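Local coordinates for protein TASOR (Homo sapiens, PDB 6TL1) that serves as a component of the HUSH complex, which maintains epigenetic silencing at H3K9me3-rich loci, the piece here being the pseudo-PARP domain of TASOR, at residues F51-R55 and F132-K136; D114-A118 and A176-T180; Y183-Y187 and P196-C200. One frame throughout, in Å; residues are numbered along the deposited sequence.

Contact 1 of 3, residues F51-R55 and F132-K136; sequences FTEKR and FKIMK
Residues 51-55 form one turn of helix 45-60, with Arg55 N hydrogen-bonded to Phe51 O at 2.9 Å. Residues 132-134 lie extended on strand 126-134. Met135 stays extended, and Lys136 turns off at phi/psi -69/-24. The helix lies over one face of the strand. The closest CA pairs are Phe51 to Ile134 at 8.6 Å and Arg55 to Met135 at 7.9 Å. Lys133 and Met135 point toward the helix, and Ile134 points away.

Phe51 (chi1 t, chi2 -88°) reaches down between them. Lys133 CE sits over one ring face, 3.8 Å from the Phe51 centroid. Met135 CE covers the opposite face, 3.9 Å from that centroid. Both are CH-pi contacts. Met135 SD is oblique, 4.7 Å from the Phe51 centroid and 35° off the normal. Phe51 CZ meets Met135 CG at 3.6 Å. The Phe51 ring edge faces Ile134 CA (CE2 to CA 4.1 Å). Arg55 CG packs on Met135 SD at 3.4 Å. Salt bridges pair the Arg55 guanidinium with Glu70 and Lys54 NZ with Glu186 OE2.

The centre is apolar, with charges at its border. A Met-aromatic contact, Met135 with Phe51, joins a helix to the face of the five-stranded antiparallel sheet in the pseudo-PARP domain.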
loop_
_atom_site.group_PDB
_atom_site.type_symbol
_atom_site.label_atom_id
_atom_site.label_comp_id
_atom_site.label_asym_id
_atom_site.label_seq_id
_atom_site.Cartn_x
_atom_site.Cartn_y
_atom_site.Cartn_z
ATOM N N PHE A 51 0.591 -15.143 -0.147
ATOM C CA PHE A 51 -0.142 -14.341 -1.123
ATOM C C PHE A 51 -0.760 -15.244 -2.181
ATOM O O PHE A 51 -1.956 -15.145 -2.491
ATOM C CB PHE A 51 0.809 -13.308 -1.752
ATOM C CG PHE A 51 0.145 -12.318 -2.677
ATOM C CD1 PHE A 51 -0.015 -12.607 -4.023
ATOM C CD2 PHE A 51 -0.271 -11.071 -2.208
ATOM C CE1 PHE A 51 -0.610 -11.693 -4.879
ATOM C CE2 PHE A 51 -0.867 -10.154 -3.064
ATOM C CZ PHE A 51 -1.029 -10.464 -4.396
ATOM N N THR A 52 0.040 -16.168 -2.720
ATOM C CA THR A 52 -0.467 -17.089 -3.731
ATOM C C THR A 52 -1.558 -17.984 -3.162
ATOM O O THR A 52 -2.585 -18.213 -3.812
ATOM C CB THR A 52 0.676 -17.945 -4.268
ATOM O OG1 THR A 52 1.525 -17.157 -5.112
ATOM C CG2 THR A 52 0.137 -19.149 -5.035
ATOM N N GLU A 53 -1.362 -18.484 -1.940
ATOM C CA GLU A 53 -2.393 -19.293 -1.297
ATOM C C GLU A 53 -3.681 -18.492 -1.118
ATOM O O GLU A 53 -4.776 -18.983 -1.417
ATOM C CB GLU A 53 -1.872 -19.793 0.052
ATOM C CG GLU A 53 -2.882 -20.506 0.925
ATOM C CD GLU A 53 -3.471 -21.743 0.279
ATOM O OE1 GLU A 53 -4.690 -21.969 0.442
ATOM O OE2 GLU A 53 -2.724 -22.480 -0.400
ATOM N N LYS A 54 -3.563 -17.246 -0.657
ATOM C CA LYS A 54 -4.746 -16.414 -0.448
ATOM C C LYS A 54 -5.480 -16.169 -1.754
ATOM O O LYS A 54 -6.712 -16.238 -1.805
ATOM C CB LYS A 54 -4.347 -15.076 0.183
ATOM C CG LYS A 54 -5.483 -14.056 0.285
ATOM C CD LYS A 54 -6.518 -14.515 1.310
ATOM C CE LYS A 54 -7.610 -13.453 1.491
ATOM N NZ LYS A 54 -8.659 -13.859 2.480
ATOM N N ARG A 55 -4.740 -15.933 -2.836
ATOM C CA ARG A 55 -5.398 -15.725 -4.119
ATOM C C ARG A 55 -6.204 -16.940 -4.546
ATOM O O ARG A 55 -7.290 -16.796 -5.112
ATOM C CB ARG A 55 -4.394 -15.368 -5.216
ATOM C CG ARG A 55 -5.146 -14.951 -6.462
ATOM C CD ARG A 55 -4.421 -15.241 -7.728
ATOM N NE ARG A 55 -3.268 -14.373 -7.889
ATOM C CZ ARG A 55 -2.010 -14.802 -7.910
ATOM N NH1 ARG A 55 -1.741 -16.097 -7.787
ATOM N NH2 ARG A 55 -1.019 -13.934 -8.067
ATOM N N PHE A 132 4.134 -2.546 -2.367
ATOM C CA PHE A 132 3.447 -3.802 -2.098
ATOM C C PHE A 132 2.634 -4.211 -3.307
ATOM O O PHE A 132 1.976 -3.374 -3.932
ATOM C CB PHE A 132 2.499 -3.675 -0.903
ATOM C CG PHE A 132 3.191 -3.420 0.387
ATOM C CD1 PHE A 132 3.444 -2.129 0.805
ATOM C CD2 PHE A 132 3.600 -4.481 1.187
ATOM C CE1 PHE A 132 4.086 -1.894 2.012
ATOM C CE2 PHE A 132 4.250 -4.257 2.381
ATOM C CZ PHE A 132 4.502 -2.956 2.793
ATOM N N LYS A 133 2.637 -5.504 -3.609
ATOM C CA LYS A 133 1.600 -6.018 -4.478
ATOM C C LYS A 133 0.410 -6.379 -3.597
ATOM O O LYS A 133 0.573 -6.828 -2.459
ATOM C CB LYS A 133 2.068 -7.218 -5.304
ATOM C CG LYS A 133 2.342 -8.498 -4.553
ATOM C CD LYS A 133 2.612 -9.625 -5.561
ATOM C CE LYS A 133 3.029 -10.939 -4.896
ATOM N NZ LYS A 133 3.446 -11.946 -5.931
ATOM N N ILE A 134 -0.790 -6.102 -4.102
ATOM C CA ILE A 134 -2.018 -6.269 -3.340
ATOM C C ILE A 134 -3.061 -6.880 -4.254
ATOM O O ILE A 134 -2.958 -6.819 -5.481
ATOM C CB ILE A 134 -2.560 -4.938 -2.764
ATOM C CG1 ILE A 134 -2.785 -3.941 -3.913
ATOM C CG2 ILE A 134 -1.602 -4.398 -1.726
ATOM C CD1 ILE A 134 -3.389 -2.607 -3.494
ATOM N N MET A 135 -4.070 -7.471 -3.626
ATOM C CA MET A 135 -5.321 -7.819 -4.287
ATOM C C MET A 135 -6.431 -7.088 -3.562
ATOM O O MET A 135 -6.744 -7.406 -2.405
ATOM C CB MET A 135 -5.547 -9.326 -4.267
ATOM C CG MET A 135 -4.538 -10.079 -5.110
ATOM S SD MET A 135 -4.890 -11.841 -5.108
ATOM C CE MET A 135 -4.286 -12.223 -3.474
ATOM N N LYS A 136 -7.014 -6.094 -4.230
ATOM C CA LYS A 136 -8.101 -5.384 -3.593
ATOM C C LYS A 136 -9.324 -6.273 -3.471
ATOM O O LYS A 136 -10.152 -6.047 -2.589
ATOM C CB LYS A 136 -8.441 -4.097 -4.352
ATOM C CG LYS A 136 -7.288 -3.119 -4.488
ATOM C CD LYS A 136 -7.810 -1.725 -4.822
ATOM C CE LYS A 136 -7.988 -1.499 -6.310
ATOM N NZ LYS A 136 -6.715 -1.654 -7.066
#

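Contact 2 of 3, residues D114-A118 and A176-T180; sequences DLLQA and AYELT
Residues 114-118 run as an irregular loop between strands 107-110 and 126-134. Residues 176-179 form a short helix, and Thr180 is the first residue to leave helical phi/psi (-107/34). The closest CA pair is Ala118 to Tyr177, at 5.3 Å.

Apolar packing centres on Leu115 and Tyr177, which both point toward the opposing segment. Leu115 (chi1 t, chi2 p) places CD2 3.8 Å from Ala176 CB and CD1 3.9 Å from Tyr177 CB. Tyr177 (chi1 t, chi2 67°) lays its ring against the loop backbone. Ala118 N lies over one ring face, 3.6 Å from Tyr177 CD2. Gln117 N is 3.3 Å from Tyr177 CE1. Leu115 O is near the ring plane, 3.6 Å from Tyr177 CD1. Ala118 CB touches Tyr177 CD2 at 4.1 Å.

This is helix-to-loop packing within the pseudo-PARP domain. The helix leads through Thr180 into strand 181-184 of the mixed sheet. On the loop's other side, Leu116 packs on Phe74 and Met76 of strand 71-77.

Polar links across the contact run through water. Water 1 donates to Leu115 O (3.1 Å) and to Thr180 OG1 (3.0 Å). Water 2 donates to Ala118 O (2.7 Å) and accepts from Tyr177 N (3.1 Å). Water 3 donates to Glu178 OE1 (2.6 Å) and weakly to Ala118 O (3.4 Å).

At the end of 176-180, Thr180 OG1 (chi1 p) donates to Ala176 O at 2.8 Å. Thr180 N bonds weakly to the same Ala176 O at 3.1 Å and to Tyr177 O at 3.5 Å.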
loop_
_atom_site.group_PDB
_atom_site.type_symbol
_atom_site.label_atom_id
_atom_site.label_comp_id
_atom_site.label_asym_id
_atom_site.label_seq_id
_atom_site.Cartn_x
_atom_site.Cartn_y
_atom_site.Cartn_z
ATOM N N ASP A 114 2.901 9.599 -4.780
ATOM C CA ASP A 114 3.352 10.935 -4.401
ATOM C C ASP A 114 2.608 11.484 -3.188
ATOM O O ASP A 114 2.813 12.647 -2.825
ATOM C CB ASP A 114 3.246 11.916 -5.586
ATOM C CG ASP A 114 1.871 11.934 -6.234
ATOM O OD1 ASP A 114 1.024 11.068 -5.910
ATOM O OD2 ASP A 114 1.654 12.798 -7.113
ATOM N N LEU A 115 1.790 10.654 -2.522
ATOM C CA LEU A 115 0.981 11.040 -1.358
ATOM C C LEU A 115 1.265 10.038 -0.243
ATOM O O LEU A 115 0.480 9.114 -0.011
ATOM C CB LEU A 115 -0.498 11.075 -1.725
ATOM C CG LEU A 115 -1.466 11.685 -0.712
ATOM C CD1 LEU A 115 -0.884 12.936 -0.086
ATOM C CD2 LEU A 115 -2.788 12.002 -1.407
ATOM N N LEU A 116 2.388 10.233 0.450
ATOM C CA LEU A 116 2.906 9.259 1.402
ATOM C C LEU A 116 2.848 9.705 2.859
ATOM O O LEU A 116 3.310 8.964 3.735
ATOM C CB LEU A 116 4.353 8.914 1.038
ATOM C CG LEU A 116 4.542 8.488 -0.414
ATOM C CD1 LEU A 116 6.018 8.565 -0.808
ATOM C CD2 LEU A 116 3.973 7.097 -0.627
ATOM N N GLN A 117 2.282 10.869 3.148
ATOM C CA GLN A 117 2.216 11.407 4.504
ATOM C C GLN A 117 1.219 12.555 4.478
ATOM O O GLN A 117 0.862 13.055 3.408
ATOM C CB GLN A 117 3.598 11.852 5.012
ATOM C CG GLN A 117 3.992 13.240 4.569
ATOM C CD GLN A 117 5.390 13.665 5.002
ATOM O OE1 GLN A 117 6.136 12.898 5.604
ATOM N NE2 GLN A 117 5.730 14.919 4.722
ATOM N N ALA A 118 0.758 12.954 5.669
ATOM C CA ALA A 118 -0.364 13.881 5.755
ATOM C C ALA A 118 -0.007 15.254 5.205
ATOM O O ALA A 118 -0.797 15.862 4.475
ATOM C CB ALA A 118 -0.836 13.994 7.204
ATOM N N ALA A 176 -6.333 14.668 1.906
ATOM C CA ALA A 176 -6.091 13.866 0.713
ATOM C C ALA A 176 -5.347 12.580 1.054
ATOM O O ALA A 176 -5.645 11.515 0.510
ATOM C CB ALA A 176 -5.308 14.694 -0.315
ATOM N N TYR A 177 -4.378 12.668 1.960
ATOM C CA TYR A 177 -3.586 11.507 2.329
ATOM C C TYR A 177 -4.454 10.406 2.941
ATOM O O TYR A 177 -4.392 9.248 2.515
ATOM C CB TYR A 177 -2.479 11.946 3.280
ATOM C CG TYR A 177 -1.756 10.800 3.917
ATOM C CD1 TYR A 177 -0.974 9.951 3.157
ATOM C CD2 TYR A 177 -1.855 10.563 5.286
ATOM C CE1 TYR A 177 -0.306 8.896 3.736
ATOM C CE2 TYR A 177 -1.188 9.506 5.875
ATOM C CZ TYR A 177 -0.414 8.677 5.090
ATOM O OH TYR A 177 0.258 7.613 5.649
ATOM N N GLU A 178 -5.261 10.747 3.955
ATOM C CA GLU A 178 -6.111 9.753 4.613
ATOM C C GLU A 178 -7.247 9.271 3.717
ATOM O O GLU A 178 -7.672 8.112 3.829
ATOM C CB GLU A 178 -6.660 10.319 5.925
ATOM C CG GLU A 178 -5.568 10.600 6.940
ATOM C CD GLU A 178 -4.992 12.018 6.823
ATOM O OE1 GLU A 178 -5.063 12.616 5.724
ATOM O OE2 GLU A 178 -4.419 12.508 7.821
ATOM N N LEU A 179 -7.779 10.136 2.850
ATOM C CA LEU A 179 -8.899 9.711 2.020
ATOM C C LEU A 179 -8.477 8.840 0.840
ATOM O O LEU A 179 -9.344 8.216 0.217
ATOM C CB LEU A 179 -9.666 10.933 1.502
ATOM C CG LEU A 179 -10.493 11.730 2.516
ATOM C CD1 LEU A 179 -10.887 13.087 1.923
ATOM C CD2 LEU A 179 -11.746 10.946 2.940
ATOM N N THR A 180 -7.183 8.778 0.504
ATOM C CA THR A 180 -6.704 7.961 -0.606
ATOM C C THR A 180 -5.952 6.726 -0.117
ATOM O O THR A 180 -4.972 6.299 -0.735
ATOM C CB THR A 180 -5.828 8.779 -1.554
ATOM O OG1 THR A 180 -4.709 9.296 -0.832
ATOM C CG2 THR A 180 -6.635 9.944 -2.164
HETATM O O HOH W 1 -2.065 7.905 -1.274
HETATM O O HOH W 2 -2.975 15.170 3.046
HETATM O O HOH W 3 -3.881 14.970 5.681
#

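Contact 3 of 3, residues Y183-Y187 and P196-C200; sequences YFYEY and PRHVC
Glu186 and Arg197 carry the polar part of this contact. Residues 183-184 belong to strand 181-184, and the chain stays extended through Tyr187. Residues 196-198 approach strand 199-209 as a turn. Arg197 (-90/-11) and His198 (-89/21) bend the chain before Val199 becomes extended. The closest CA pair is Glu186 to Pro196, at 5.1 Å.

Glu186 (chi1 t, chi2 t) points its carboxylate at Arg197. Glu186 OE1 accepts from Arg197 N at 3.0 Å and from Arg197 NE at 3.2 Å. Glu186 OE2 accepts from Arg197 NE at 3.0 Å and from Arg197 NH1 at 2.7 Å. The last three bonds form a salt bridge at the guanidinium edge. Lys54 pairs with the same Glu186 OE2, and Glu57 with Arg197 NH1, so helix 45-60 joins the charge network.

His198 (chi1 p, chi2 -52°) lies with CE1 3.0 Å from Tyr185 O. His198 NE2 is 3.4 Å from Tyr185 O at a poor angle and is not bonded to it; it is hydrogen-bonded to Glu158 O. Tyr185 OH is satisfied by Thr154 O. Backbone hydrogen bonds link Glu186 with Arg193 and His198 with Met135.

The remaining contacts are aromatic and van der Waals. Phe184 (chi1 m) turns its edge, offset, to the His198 face, with centroids 5.4 Å apart and planes at 75°. Val199 CG2 lies over the Phe184 ring, 3.8 Å from its centroid. Pro196 CG sits 3.6 Å from Phe184 O and 3.7 Å from Tyr185 CA.

Here the mixed sheet and the five-stranded antiparallel sheet of the pseudo-PARP domain meet, at an offset edge-to-face aromatic pair beside the Glu186-Arg197 salt bridge.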
loop_
_atom_site.group_PDB
_atom_site.type_symbol
_atom_site.label_atom_id
_atom_site.label_comp_id
_atom_site.label_asym_id
_atom_site.label_seq_id
_atom_site.Cartn_x
_atom_site.Cartn_y
_atom_site.Cartn_z
ATOM N N TYR A 183 -7.327 -0.012 3.009
ATOM C CA TYR A 183 -7.354 -0.607 4.349
ATOM C C TYR A 183 -7.579 -2.107 4.205
ATOM O O TYR A 183 -8.699 -2.541 3.932
ATOM C CB TYR A 183 -8.440 0.049 5.186
ATOM C CG TYR A 183 -8.653 -0.489 6.590
ATOM C CD1 TYR A 183 -7.740 -0.230 7.600
ATOM C CD2 TYR A 183 -9.805 -1.194 6.915
ATOM C CE1 TYR A 183 -7.968 -0.671 8.908
ATOM C CE2 TYR A 183 -10.038 -1.656 8.218
ATOM C CZ TYR A 183 -9.116 -1.388 9.199
ATOM O OH TYR A 183 -9.337 -1.832 10.478
ATOM N N PHE A 184 -6.508 -2.884 4.356
ATOM C CA PHE A 184 -6.527 -4.323 4.159
ATOM C C PHE A 184 -6.643 -5.054 5.492
ATOM O O PHE A 184 -6.016 -4.678 6.483
ATOM C CB PHE A 184 -5.267 -4.773 3.423
ATOM C CG PHE A 184 -5.248 -4.373 1.983
ATOM C CD1 PHE A 184 -5.833 -5.180 1.020
ATOM C CD2 PHE A 184 -4.660 -3.184 1.592
ATOM C CE1 PHE A 184 -5.831 -4.806 -0.316
ATOM C CE2 PHE A 184 -4.644 -2.810 0.257
ATOM C CZ PHE A 184 -5.243 -3.622 -0.692
ATOM N N TYR A 185 -7.438 -6.109 5.510
ATOM C CA TYR A 185 -7.625 -6.874 6.728
ATOM C C TYR A 185 -7.988 -8.288 6.323
ATOM O O TYR A 185 -8.328 -8.560 5.167
ATOM C CB TYR A 185 -8.718 -6.262 7.606
ATOM C CG TYR A 185 -9.992 -6.119 6.825
ATOM C CD1 TYR A 185 -10.896 -7.171 6.733
ATOM C CD2 TYR A 185 -10.286 -4.936 6.160
ATOM C CE1 TYR A 185 -12.053 -7.048 5.998
ATOM C CE2 TYR A 185 -11.453 -4.797 5.436
ATOM C CZ TYR A 185 -12.331 -5.850 5.357
ATOM O OH TYR A 185 -13.487 -5.719 4.624
ATOM N N GLU A 186 -7.957 -9.184 7.301
ATOM C CA GLU A 186 -8.335 -10.561 7.029
ATOM C C GLU A 186 -8.795 -11.200 8.325
ATOM O O GLU A 186 -8.076 -11.162 9.329
ATOM C CB GLU A 186 -7.169 -11.342 6.418
ATOM C CG GLU A 186 -7.549 -12.722 5.959
ATOM C CD GLU A 186 -6.462 -13.409 5.143
ATOM O OE1 GLU A 186 -5.289 -12.984 5.196
ATOM O OE2 GLU A 186 -6.792 -14.399 4.464
ATOM N N TYR A 187 -9.990 -11.779 8.304
ATOM C CA TYR A 187 -10.450 -12.518 9.457
ATOM C C TYR A 187 -9.845 -13.914 9.408
ATOM O O TYR A 187 -9.861 -14.574 8.362
ATOM C CB TYR A 187 -11.976 -12.601 9.465
ATOM C CG TYR A 187 -12.659 -11.336 9.936
ATOM C CD1 TYR A 187 -12.868 -11.097 11.286
ATOM C CD2 TYR A 187 -13.107 -10.383 9.022
ATOM C CE1 TYR A 187 -13.507 -9.945 11.722
ATOM C CE2 TYR A 187 -13.751 -9.223 9.447
ATOM C CZ TYR A 187 -13.941 -9.010 10.797
ATOM O OH TYR A 187 -14.566 -7.867 11.236
ATOM N N PRO A 196 -2.561 -9.403 7.125
ATOM C CA PRO A 196 -3.356 -9.835 5.969
ATOM C C PRO A 196 -2.440 -10.397 4.902
ATOM O O PRO A 196 -1.370 -9.846 4.642
ATOM C CB PRO A 196 -4.032 -8.540 5.496
ATOM C CG PRO A 196 -3.991 -7.625 6.691
ATOM C CD PRO A 196 -2.680 -7.956 7.363
ATOM N N ARG A 197 -2.851 -11.508 4.292
ATOM C CA ARG A 197 -1.969 -12.190 3.353
ATOM C C ARG A 197 -2.101 -11.715 1.910
ATOM O O ARG A 197 -1.236 -12.062 1.088
ATOM C CB ARG A 197 -2.181 -13.709 3.384
ATOM C CG ARG A 197 -2.231 -14.374 4.763
ATOM C CD ARG A 197 -2.749 -15.816 4.640
ATOM N NE ARG A 197 -4.182 -15.869 4.446
ATOM C CZ ARG A 197 -4.834 -16.958 4.057
ATOM N NH1 ARG A 197 -6.152 -16.930 3.908
ATOM N NH2 ARG A 197 -4.168 -18.062 3.752
ATOM N N HIS A 198 -3.122 -10.918 1.582
ATOM C CA HIS A 198 -3.259 -10.375 0.235
ATOM C C HIS A 198 -2.527 -9.041 0.072
ATOM O O HIS A 198 -2.814 -8.282 -0.856
ATOM C CB HIS A 198 -4.743 -10.274 -0.162
ATOM C CG HIS A 198 -5.630 -9.623 0.855
ATOM N ND1 HIS A 198 -5.671 -10.007 2.180
ATOM C CD2 HIS A 198 -6.564 -8.645 0.723
ATOM C CE1 HIS A 198 -6.559 -9.273 2.826
ATOM N NE2 HIS A 198 -7.111 -8.433 1.967
ATOM N N VAL A 199 -1.561 -8.782 0.944
ATOM C CA VAL A 199 -0.606 -7.689 0.868
ATOM C C VAL A 199 0.782 -8.304 0.960
ATOM O O VAL A 199 1.063 -9.061 1.896
ATOM C CB VAL A 199 -0.822 -6.681 2.009
ATOM C CG1 VAL A 199 0.317 -5.700 2.066
ATOM C CG2 VAL A 199 -2.189 -5.975 1.847
ATOM N N CYS A 200 1.641 -8.009 -0.022
ATOM C CA CYS A 200 2.968 -8.628 -0.069
ATOM C C CYS A 200 4.016 -7.632 -0.553
ATOM O O CYS A 200 3.837 -7.022 -1.621
ATOM C CB CYS A 200 2.946 -9.859 -0.983
ATOM S SG CYS A 200 4.466 -10.824 -0.950
#

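In the fold
Contact 3 is buried, while contacts 1 and 2 are partly buried. Contacts 1 and 3 are neighbours, with centres 8 Å apart. They share the five-stranded antiparallel sheet, where strands 126-134 and 199-209 lie side by side. Lys133 N to Cys200 O at 2.8 Å is a probable hydrogen bond between them, and a salt bridge joins Lys54 NZ to Glu186 OE2 at 2.8 Å. Contact 2 lies across the chain's centre, about 23 Å from contact 1 and about 20 Å from contact 3, centre to centre. It is tied to contact 3 by sequence, since helix 176-179 precedes strand 181-184. Apolar packing dominates contact 1, waters bridge contact 2, and direct ion pairing marks contact 3.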